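Local coordinates for putative uncharacterized protein SMU.1704 (Streptococcus mutans, PDB 3L7W) that probably acts as a PadR-type transcriptional regulator, a dimeric winged helix-turn-helix protein expected to bind DNA, at residues Leu9-Ile14 and Lys48-Ala53; Ala53-Thr58 and Glu78-Tyr83; Tyr59-Gln64 and Arg68-Leu73. All coordinates share one frame; numbering follows the deposited sequence.

Contact 1 of 3, residues Leu9-Ile14 and Lys48-Ala53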
loop_
_atom_site.group_PDB
_atom_site.type_symbol
_atom_site.label_atom_id
_atom_site.label_comp_id
_atom_site.label_asym_id
_atom_site.label_seq_id
_atom_site.Cartn_x
_atom_site.Cartn_y
_atom_site.Cartn_z
ATOM N N LEU A 9 3.717 -6.323 -1.481
ATOM C CA LEU A 9 4.169 -5.206 -2.301
ATOM C C LEU A 9 5.684 -5.292 -2.485
ATOM O O LEU A 9 6.205 -4.952 -3.539
ATOM C CB LEU A 9 3.782 -3.880 -1.651
ATOM C CG LEU A 9 3.026 -2.890 -2.521
ATOM C CD1 LEU A 9 2.860 -1.547 -1.791
ATOM C CD2 LEU A 9 3.722 -2.707 -3.851
ATOM N N ILE A 10 6.386 -5.750 -1.447
ATOM C CA ILE A 10 7.832 -5.964 -1.529
ATOM C C ILE A 10 8.149 -6.947 -2.650
ATOM O O ILE A 10 9.117 -6.772 -3.393
ATOM C CB ILE A 10 8.382 -6.544 -0.220
ATOM C CG1 ILE A 10 8.133 -5.575 0.947
ATOM C CG2 ILE A 10 9.879 -6.883 -0.352
ATOM C CD1 ILE A 10 9.166 -4.511 1.071
ATOM N N GLU A 11 7.333 -7.991 -2.755
ATOM C CA GLU A 11 7.514 -9.003 -3.789
ATOM C C GLU A 11 7.378 -8.334 -5.137
ATOM O O GLU A 11 8.232 -8.482 -6.001
ATOM C CB GLU A 11 6.488 -10.129 -3.642
ATOM C CG GLU A 11 6.789 -11.052 -2.471
ATOM C CD GLU A 11 5.710 -12.085 -2.227
ATOM O OE1 GLU A 11 4.792 -12.201 -3.055
ATOM O OE2 GLU A 11 5.777 -12.783 -1.204
ATOM N N TYR A 12 6.295 -7.583 -5.299
ATOM C CA TYR A 12 6.101 -6.775 -6.488
ATOM C C TYR A 12 7.373 -5.994 -6.783
ATOM O O TYR A 12 7.923 -6.075 -7.873
ATOM C CB TYR A 12 4.905 -5.838 -6.294
ATOM C CG TYR A 12 4.623 -4.912 -7.443
ATOM C CD1 TYR A 12 4.684 -5.356 -8.751
ATOM C CD2 TYR A 12 4.269 -3.588 -7.216
ATOM C CE1 TYR A 12 4.422 -4.512 -9.796
ATOM C CE2 TYR A 12 4.005 -2.733 -8.250
ATOM C CZ TYR A 12 4.081 -3.200 -9.540
ATOM O OH TYR A 12 3.811 -2.357 -10.579
ATOM N N LEU A 13 7.868 -5.260 -5.799
ATOM C CA LEU A 13 9.059 -4.441 -6.020
ATOM C C LEU A 13 10.250 -5.294 -6.438
ATOM O O LEU A 13 10.968 -4.954 -7.361
ATOM C CB LEU A 13 9.398 -3.625 -4.768
ATOM C CG LEU A 13 8.354 -2.524 -4.484
ATOM C CD1 LEU A 13 8.581 -1.932 -3.119
ATOM C CD2 LEU A 13 8.415 -1.439 -5.536
ATOM N N ILE A 14 10.471 -6.395 -5.735
ATOM C CA ILE A 14 11.605 -7.246 -6.045
ATOM C C ILE A 14 11.518 -7.723 -7.484
ATOM O O ILE A 14 12.446 -7.542 -8.264
ATOM C CB ILE A 14 11.650 -8.476 -5.141
ATOM C CG1 ILE A 14 12.050 -8.067 -3.719
ATOM C CG2 ILE A 14 12.626 -9.484 -5.703
ATOM C CD1 ILE A 14 11.800 -9.131 -2.694
ATOM N N LYS A 48 13.898 -15.515 -1.111
ATOM C CA LYS A 48 13.940 -16.980 -1.127
ATOM C C LYS A 48 12.580 -17.537 -1.532
ATOM O O LYS A 48 12.476 -18.402 -2.403
ATOM C CB LYS A 48 14.376 -17.533 0.238
ATOM C CG LYS A 48 14.542 -19.049 0.285
ATOM C CD LYS A 48 15.446 -19.459 1.450
ATOM C CE LYS A 48 15.310 -20.938 1.808
ATOM N NZ LYS A 48 14.111 -21.200 2.669
ATOM N N LYS A 49 11.537 -17.015 -0.905
ATOM C CA LYS A 49 10.171 -17.393 -1.231
ATOM C C LYS A 49 9.920 -17.279 -2.738
ATOM O O LYS A 49 9.358 -18.184 -3.356
ATOM C CB LYS A 49 9.222 -16.483 -0.455
ATOM C CG LYS A 49 7.752 -16.606 -0.780
ATOM C CD LYS A 49 6.979 -15.639 0.109
ATOM C CE LYS A 49 5.484 -15.829 -0.027
ATOM N NZ LYS A 49 5.015 -15.423 -1.375
ATOM N N LEU A 50 10.348 -16.163 -3.325
ATOM C CA LEU A 50 10.073 -15.886 -4.736
ATOM C C LEU A 50 10.849 -16.857 -5.574
ATOM O O LEU A 50 10.416 -17.255 -6.648
ATOM C CB LEU A 50 10.476 -14.458 -5.112
ATOM C CG LEU A 50 9.524 -13.395 -4.540
ATOM C CD1 LEU A 50 9.999 -12.003 -4.874
ATOM C CD2 LEU A 50 8.111 -13.621 -5.076
ATOM N N GLU A 51 12.027 -17.217 -5.094
ATOM C CA GLU A 51 12.809 -18.189 -5.819
ATOM C C GLU A 51 12.093 -19.532 -5.748
ATOM O O GLU A 51 11.839 -20.158 -6.769
ATOM C CB GLU A 51 14.219 -18.298 -5.262
ATOM C CG GLU A 51 14.993 -19.422 -5.922
ATOM C CD GLU A 51 16.391 -19.573 -5.379
ATOM O OE1 GLU A 51 16.718 -18.908 -4.359
ATOM O OE2 GLU A 51 17.157 -20.362 -5.981
ATOM N N LYS A 52 11.744 -19.957 -4.540
ATOM C CA LYS A 52 11.107 -21.252 -4.354
ATOM C C LYS A 52 9.881 -21.365 -5.240
ATOM O O LYS A 52 9.621 -22.413 -5.843
ATOM C CB LYS A 52 10.701 -21.451 -2.891
ATOM C CG LYS A 52 10.134 -22.838 -2.607
ATOM C CD LYS A 52 9.207 -22.832 -1.411
ATOM C CE LYS A 52 9.168 -24.191 -0.726
ATOM N NZ LYS A 52 10.380 -24.424 0.116
ATOM N N ALA A 53 9.136 -20.267 -5.317
ATOM C CA ALA A 53 7.886 -20.220 -6.055
ATOM C C ALA A 53 8.158 -20.196 -7.540
ATOM O O ALA A 53 7.235 -20.280 -8.347
ATOM C CB ALA A 53 7.068 -18.984 -5.642
HETATM O O HOH W 1 2.819 -14.087 -2.367
#

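Contact 2 of 3, residues Ala53-Thr58 and Glu78-Tyr83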
loop_
_atom_site.group_PDB
_atom_site.type_symbol
_atom_site.label_atom_id
_atom_site.label_comp_id
_atom_site.label_asym_id
_atom_site.label_seq_id
_atom_site.Cartn_x
_atom_site.Cartn_y
_atom_site.Cartn_z
ATOM N N ALA A 53 9.136 -20.267 -5.317
ATOM C CA ALA A 53 7.886 -20.220 -6.055
ATOM C C ALA A 53 8.158 -20.196 -7.540
ATOM O O ALA A 53 7.235 -20.280 -8.347
ATOM C CB ALA A 53 7.068 -18.984 -5.642
ATOM N N GLY A 54 9.427 -20.044 -7.900
ATOM C CA GLY A 54 9.838 -20.151 -9.287
ATOM C C GLY A 54 9.892 -18.847 -10.044
ATOM O O GLY A 54 10.226 -18.823 -11.233
ATOM N N TYR A 55 9.589 -17.745 -9.367
ATOM C CA TYR A 55 9.546 -16.452 -10.053
ATOM C C TYR A 55 10.940 -15.893 -10.255
ATOM O O TYR A 55 11.187 -15.122 -11.179
ATOM C CB TYR A 55 8.690 -15.466 -9.263
ATOM C CG TYR A 55 7.289 -15.971 -9.036
ATOM C CD1 TYR A 55 6.542 -16.501 -10.086
ATOM C CD2 TYR A 55 6.711 -15.923 -7.778
ATOM C CE1 TYR A 55 5.250 -16.962 -9.882
ATOM C CE2 TYR A 55 5.420 -16.384 -7.565
ATOM C CZ TYR A 55 4.696 -16.896 -8.619
ATOM O OH TYR A 55 3.417 -17.342 -8.395
ATOM N N LEU A 56 11.850 -16.272 -9.367
ATOM C CA LEU A 56 13.242 -15.881 -9.513
ATOM C C LEU A 56 14.136 -17.127 -9.611
ATOM O O LEU A 56 13.964 -18.095 -8.877
ATOM C CB LEU A 56 13.685 -15.031 -8.326
ATOM C CG LEU A 56 13.004 -13.667 -8.169
ATOM C CD1 LEU A 56 13.380 -13.058 -6.829
ATOM C CD2 LEU A 56 13.392 -12.737 -9.303
ATOM N N SER A 57 15.093 -17.103 -10.521
ATOM C CA SER A 57 16.120 -18.116 -10.501
ATOM C C SER A 57 17.334 -17.348 -10.050
ATOM O O SER A 57 17.348 -16.119 -10.129
ATOM C CB SER A 57 16.333 -18.736 -11.883
ATOM O OG SER A 57 16.826 -17.768 -12.780
ATOM N N THR A 58 18.343 -18.061 -9.567
ATOM C CA THR A 58 19.544 -17.422 -9.061
ATOM C C THR A 58 20.799 -18.066 -9.628
ATOM O O THR A 58 20.820 -19.246 -9.974
ATOM C CB THR A 58 19.645 -17.601 -7.554
ATOM O OG1 THR A 58 19.634 -19.004 -7.273
ATOM C CG2 THR A 58 18.482 -16.906 -6.827
ATOM N N GLU A 78 8.014 -13.309 -14.848
ATOM C CA GLU A 78 7.534 -12.256 -15.727
ATOM C C GLU A 78 6.020 -12.267 -15.772
ATOM O O GLU A 78 5.388 -11.235 -15.576
ATOM C CB GLU A 78 8.122 -12.371 -17.132
ATOM C CG GLU A 78 9.467 -11.671 -17.299
ATOM C CD GLU A 78 10.111 -11.926 -18.660
ATOM O OE1 GLU A 78 9.393 -12.335 -19.603
ATOM O OE2 GLU A 78 11.337 -11.716 -18.788
ATOM N N LYS A 79 5.436 -13.436 -16.005
ATOM C CA LYS A 79 3.987 -13.551 -16.010
ATOM C C LYS A 79 3.408 -13.050 -14.685
ATOM O O LYS A 79 2.419 -12.310 -14.654
ATOM C CB LYS A 79 3.564 -14.993 -16.256
ATOM C CG LYS A 79 2.068 -15.171 -16.410
ATOM C CD LYS A 79 1.743 -16.471 -17.124
ATOM C CE LYS A 79 0.268 -16.532 -17.486
ATOM N NZ LYS A 79 -0.049 -17.772 -18.243
ATOM N N HIS A 80 4.040 -13.454 -13.590
ATOM C CA HIS A 80 3.570 -13.098 -12.267
ATOM C C HIS A 80 3.688 -11.597 -12.016
ATOM O O HIS A 80 2.807 -10.989 -11.394
ATOM C CB HIS A 80 4.358 -13.851 -11.213
ATOM C CG HIS A 80 3.776 -13.737 -9.845
ATOM N ND1 HIS A 80 2.435 -13.924 -9.596
ATOM C CD2 HIS A 80 4.349 -13.470 -8.649
ATOM C CE1 HIS A 80 2.206 -13.770 -8.304
ATOM N NE2 HIS A 80 3.352 -13.494 -7.707
ATOM N N LEU A 81 4.781 -11.010 -12.495
ATOM C CA LEU A 81 5.013 -9.587 -12.324
ATOM C C LEU A 81 3.897 -8.770 -12.986
ATOM O O LEU A 81 3.493 -7.725 -12.467
ATOM C CB LEU A 81 6.376 -9.188 -12.883
ATOM C CG LEU A 81 6.647 -7.683 -12.957
ATOM C CD1 LEU A 81 6.574 -7.063 -11.562
ATOM C CD2 LEU A 81 7.999 -7.409 -13.603
ATOM N N VAL A 82 3.404 -9.258 -14.123
ATOM C CA VAL A 82 2.314 -8.607 -14.858
ATOM C C VAL A 82 1.074 -8.578 -14.000
ATOM O O VAL A 82 0.385 -7.557 -13.902
ATOM C CB VAL A 82 1.960 -9.377 -16.145
ATOM C CG1 VAL A 82 0.553 -9.019 -16.616
ATOM C CG2 VAL A 82 2.991 -9.108 -17.224
ATOM N N TYR A 83 0.790 -9.718 -13.386
ATOM C CA TYR A 83 -0.318 -9.824 -12.465
ATOM C C TYR A 83 -0.164 -8.818 -11.304
ATOM O O TYR A 83 -1.081 -8.040 -11.023
ATOM C CB TYR A 83 -0.435 -11.258 -11.943
ATOM C CG TYR A 83 -1.413 -11.377 -10.813
ATOM C CD1 TYR A 83 -2.779 -11.345 -11.053
ATOM C CD2 TYR A 83 -0.975 -11.473 -9.498
ATOM C CE1 TYR A 83 -3.685 -11.423 -10.011
ATOM C CE2 TYR A 83 -1.867 -11.563 -8.456
ATOM C CZ TYR A 83 -3.225 -11.532 -8.717
ATOM O OH TYR A 83 -4.122 -11.612 -7.675
#

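Contact 3 of 3, residues Tyr59-Gln64 and Arg68-Leu73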
loop_
_atom_site.group_PDB
_atom_site.type_symbol
_atom_site.label_atom_id
_atom_site.label_comp_id
_atom_site.label_asym_id
_atom_site.label_seq_id
_atom_site.Cartn_x
_atom_site.Cartn_y
_atom_site.Cartn_z
ATOM N N TYR A 59 21.860 -17.281 -9.681
ATOM C CA TYR A 59 23.147 -17.790 -10.077
ATOM C C TYR A 59 24.149 -16.937 -9.366
ATOM O O TYR A 59 23.809 -15.864 -8.853
ATOM C CB TYR A 59 23.333 -17.697 -11.588
ATOM C CG TYR A 59 23.172 -16.308 -12.148
ATOM C CD1 TYR A 59 21.920 -15.832 -12.524
ATOM C CD2 TYR A 59 24.269 -15.472 -12.312
ATOM C CE1 TYR A 59 21.766 -14.562 -13.068
ATOM C CE2 TYR A 59 24.120 -14.187 -12.832
ATOM C CZ TYR A 59 22.861 -13.745 -13.213
ATOM O OH TYR A 59 22.700 -12.484 -13.733
ATOM N N THR A 60 25.385 -17.406 -9.311
ATOM C CA THR A 60 26.425 -16.579 -8.730
ATOM C C THR A 60 27.226 -15.937 -9.836
ATOM O O THR A 60 27.228 -16.407 -10.967
ATOM C CB THR A 60 27.317 -17.384 -7.796
ATOM O OG1 THR A 60 27.891 -18.493 -8.506
ATOM C CG2 THR A 60 26.486 -17.907 -6.663
ATOM N N GLN A 61 27.883 -14.839 -9.519
ATOM C CA GLN A 61 28.666 -14.126 -10.505
ATOM C C GLN A 61 29.580 -13.191 -9.740
ATOM O O GLN A 61 29.179 -12.587 -8.744
ATOM C CB GLN A 61 27.742 -13.344 -11.426
ATOM C CG GLN A 61 28.418 -12.632 -12.574
ATOM C CD GLN A 61 27.406 -11.932 -13.459
ATOM O OE1 GLN A 61 26.668 -12.577 -14.205
ATOM N NE2 GLN A 61 27.348 -10.609 -13.360
ATOM N N GLU A 62 30.824 -13.093 -10.176
ATOM C CA GLU A 62 31.740 -12.196 -9.512
ATOM C C GLU A 62 31.268 -10.780 -9.795
ATOM O O GLU A 62 30.865 -10.453 -10.913
ATOM C CB GLU A 62 33.173 -12.407 -10.005
ATOM C CG GLU A 62 34.237 -11.922 -9.026
ATOM N N HIS A 63 31.283 -9.947 -8.767
ATOM C CA HIS A 63 30.978 -8.538 -8.943
ATOM C C HIS A 63 31.891 -7.760 -8.027
ATOM O O HIS A 63 31.804 -7.888 -6.807
ATOM C CB HIS A 63 29.517 -8.245 -8.617
ATOM C CG HIS A 63 29.153 -6.801 -8.749
ATOM N ND1 HIS A 63 28.939 -6.196 -9.969
ATOM C CD2 HIS A 63 28.971 -5.837 -7.814
ATOM C CE1 HIS A 63 28.637 -4.925 -9.779
ATOM N NE2 HIS A 63 28.651 -4.680 -8.481
ATOM N N GLN A 64 32.788 -6.978 -8.617
ATOM C CA GLN A 64 33.753 -6.224 -7.835
ATOM C C GLN A 64 34.569 -7.155 -6.941
ATOM O O GLN A 64 34.812 -6.852 -5.772
ATOM C CB GLN A 64 33.044 -5.170 -6.982
ATOM C CG GLN A 64 32.237 -4.149 -7.779
ATOM C CD GLN A 64 31.762 -2.982 -6.919
ATOM O OE1 GLN A 64 30.704 -2.401 -7.169
ATOM N NE2 GLN A 64 32.544 -2.640 -5.897
ATOM N N ARG A 68 28.666 -12.800 -6.061
ATOM C CA ARG A 68 27.362 -12.377 -5.564
ATOM C C ARG A 68 26.306 -13.359 -6.021
ATOM O O ARG A 68 26.429 -13.965 -7.084
ATOM C CB ARG A 68 26.990 -11.023 -6.159
ATOM C CG ARG A 68 27.937 -9.916 -5.827
ATOM C CD ARG A 68 27.835 -9.600 -4.377
ATOM N NE ARG A 68 28.111 -8.198 -4.126
ATOM C CZ ARG A 68 27.489 -7.498 -3.193
ATOM N NH1 ARG A 68 26.555 -8.082 -2.453
ATOM N NH2 ARG A 68 27.792 -6.224 -3.011
ATOM N N LYS A 69 25.246 -13.487 -5.238
ATOM C CA LYS A 69 24.084 -14.238 -5.672
ATOM C C LYS A 69 23.175 -13.303 -6.456
ATOM O O LYS A 69 22.626 -12.334 -5.911
ATOM C CB LYS A 69 23.360 -14.824 -4.471
ATOM C CG LYS A 69 22.103 -15.615 -4.776
ATOM C CD LYS A 69 21.469 -15.998 -3.440
ATOM C CE LYS A 69 20.369 -17.011 -3.576
ATOM N NZ LYS A 69 20.091 -17.657 -2.261
ATOM N N TYR A 70 23.047 -13.575 -7.747
ATOM C CA TYR A 70 22.154 -12.797 -8.592
ATOM C C TYR A 70 20.804 -13.454 -8.692
ATOM O O TYR A 70 20.683 -14.690 -8.701
ATOM C CB TYR A 70 22.732 -12.616 -9.993
ATOM C CG TYR A 70 23.766 -11.534 -10.047
ATOM C CD1 TYR A 70 25.045 -11.768 -9.587
ATOM C CD2 TYR A 70 23.458 -10.269 -10.535
ATOM C CE1 TYR A 70 26.006 -10.789 -9.620
ATOM C CE2 TYR A 70 24.421 -9.269 -10.575
ATOM C CZ TYR A 70 25.691 -9.540 -10.112
ATOM O OH TYR A 70 26.675 -8.579 -10.125
ATOM N N TYR A 71 19.787 -12.607 -8.757
ATOM C CA TYR A 71 18.432 -13.055 -8.983
ATOM C C TYR A 71 18.054 -12.683 -10.392
ATOM O O TYR A 71 18.469 -11.650 -10.915
ATOM C CB TYR A 71 17.479 -12.382 -7.997
ATOM C CG TYR A 71 17.751 -12.781 -6.583
ATOM C CD1 TYR A 71 18.621 -12.039 -5.783
ATOM C CD2 TYR A 71 17.141 -13.895 -6.034
ATOM C CE1 TYR A 71 18.874 -12.398 -4.480
ATOM C CE2 TYR A 71 17.396 -14.272 -4.724
ATOM C CZ TYR A 71 18.268 -13.526 -3.954
ATOM O OH TYR A 71 18.517 -13.905 -2.646
ATOM N N HIS A 72 17.253 -13.537 -11.002
ATOM C CA HIS A 72 16.866 -13.369 -12.370
ATOM C C HIS A 72 15.388 -13.681 -12.450
ATOM O O HIS A 72 14.930 -14.687 -11.909
ATOM C CB HIS A 72 17.639 -14.352 -13.244
ATOM C CG HIS A 72 17.114 -14.429 -14.635
ATOM N ND1 HIS A 72 17.380 -13.459 -15.579
ATOM C CD2 HIS A 72 16.304 -15.331 -15.236
ATOM C CE1 HIS A 72 16.776 -13.775 -16.710
ATOM N NE2 HIS A 72 16.117 -14.908 -16.530
ATOM N N LEU A 73 14.643 -12.813 -13.120
ATOM C CA LEU A 73 13.218 -13.004 -13.291
ATOM C C LEU A 73 12.944 -14.104 -14.316
ATOM O O LEU A 73 13.268 -13.962 -15.489
ATOM C CB LEU A 73 12.583 -11.695 -13.755
ATOM C CG LEU A 73 11.063 -11.638 -13.668
ATOM C CD1 LEU A 73 10.602 -11.920 -12.236
ATOM C CD2 LEU A 73 10.562 -10.268 -14.153
#

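Contact 1 of 3, residues Leu9-Ile14 and Lys48-Ala53
E11 and L50 mark the nearest approach of two helical segments, 9-14 and 48-52, whose axes pass 11.1 Å apart at a crossing angle of -70°. Branched L50 and I14 fill the gap between the helices, while the longer E11 and K49 meet at its margin, where lysine can keep its ammonium near solvent. L50 reaches between E11 and I14: its CD1 lies 3.7 Å from I14 CG2, while its CD2 rests 3.9 Å from E11 CG, against the aliphatic part of the glutamate. E11, extended beyond CG, carries its carboxylate past this apolar patch. K49 comes across it at about a right angle, its chain straight as far as CE and turned at the last bond (chi4 -68°), and NZ donates to E11 OE2 at 2.8 Å in a salt bridge, on the syn side but 32° out of the carboxylate plane. A water spans the other side, donating to E11 OE1 and accepting from K49 NZ. Helices 7-20 and 40-52 thus pack together in the helical body of what is, by family, a winged helix-turn-helix domain. I14 also packs on L43, I46 and L47 of helix 40-52 and on I28 and I32 of helix 25-32, while Y2 of the second subunit packs against E11.

Contact 2 of 3, residues Ala53-Thr58 and Glu78-Tyr83
Y55 lays its ring flat over the imidazole of H80, and the histidine can be followed outward from the helix. H80 CB sits over the tyrosine face, 3.9 Å from the ring centroid and 28° off its normal, a CH-pi contact made with the CE1 and CD1 side of the ring. CG comes next, 3.5 Å from Y55 CZ. With CG anti to the backbone N (chi1 -169°), the imidazole extends over the outer half of the phenol, where CD2 reaches 3.3 Å from Y55 CE2. NE2 stands above the plane just outside the rim, 3.6 Å from Y55 CE2, while ND1 and CE1 lie over the hydroxyl oxygen. The result is an offset stack, centroids 3.9 Å apart and planes at 12°. It joins helix 75-100 to the turn between helix 40-52 and the first strand of the wing in this winged helix-turn-helix fold. G54 is the first residue to leave helical backbone angles, in a Schellman motif; at its positive phi a CB would press on the preceding carbonyl, so glycine suits the place. The turn brings A53 O over the centre of the other tyrosine face. A flat aromatic fits between these layers, and Y55 also touches L50, while H80 packs on L15 of helix 7-20.

Contact 3 of 3, residues Tyr59-Gln64 and Arg68-Leu73
Y59 O accepts the backbone N-H of Y70 at 2.7 Å, nearly in line with its carbonyl bond, and the N-H of Y59 returns a bond to Y70 O. These belong to the beta hairpin of strands 56-63 and 66-73, the wing of the winged helix-turn-helix fold. Farther toward the turn, Q61 and R68 form a second hydrogen-bonded pair, the R68 N to Q61 O bond being almost straight at 179°. Between them lies the non-hydrogen-bonded pair T60 and K69, where T60 CA comes 3.1 Å from R68 O in a CA-H...O contact. Both are exposed here, where polar threonine and lysine can meet solvent, although buried Y71 farther along the same face packs on helix 40-52; T60 OG1 is hydrogen-bonded to R67 NH2.

On the other face, Y59 takes the position between its backbone N and carbonyl carbon (chi1 57°), which folds its ring over the neighbouring strand. Y70 CB then sits over that ring, 3.6 Å from its centroid, in a CH-pi contact. The two tyrosine rings are almost parallel but slid apart, so they hardly overlap. The carboxylate of D22 is hydrogen-bonded to Y59 OH through OD2 and to H72 ND1 through OD1, while Y24 meets Y70 edge-to-face and makes a cation-pi contact with R68, whose NE is buried without a hydrogen-bond partner in the model. Q61 flanks the buried Y70: its CB touches CE1, and its extended chain carries NE2 over the ring face. Near the turn, H63 CB packs 3.6 Å from R68 CG, and the same CB meets the edge of the Y70 ring, 3.2 Å from Y70 OH.

How the contacts relate
The chain runs from the helical body out through the wing and back to the long helix. Contact 1 closes first, between helices 7-20 and 40-52; contact 2 follows, its centre about 8 Å away, and shares A53 with it. Contact 3 is nested inside the loop closed by contact 2, their centres about 17 Å apart, and both use strand 56-63. The joins are direct: L50 O probably accepts from Y55 N, E51 OE2 probably bonds T58 OG1, and S57 O probably accepts from H72 N. Thus helix 40-52 leads into the hairpin and the hairpin into helix 75-100, tying a putative DNA-binding unit to the long helix, which reaches the second subunit.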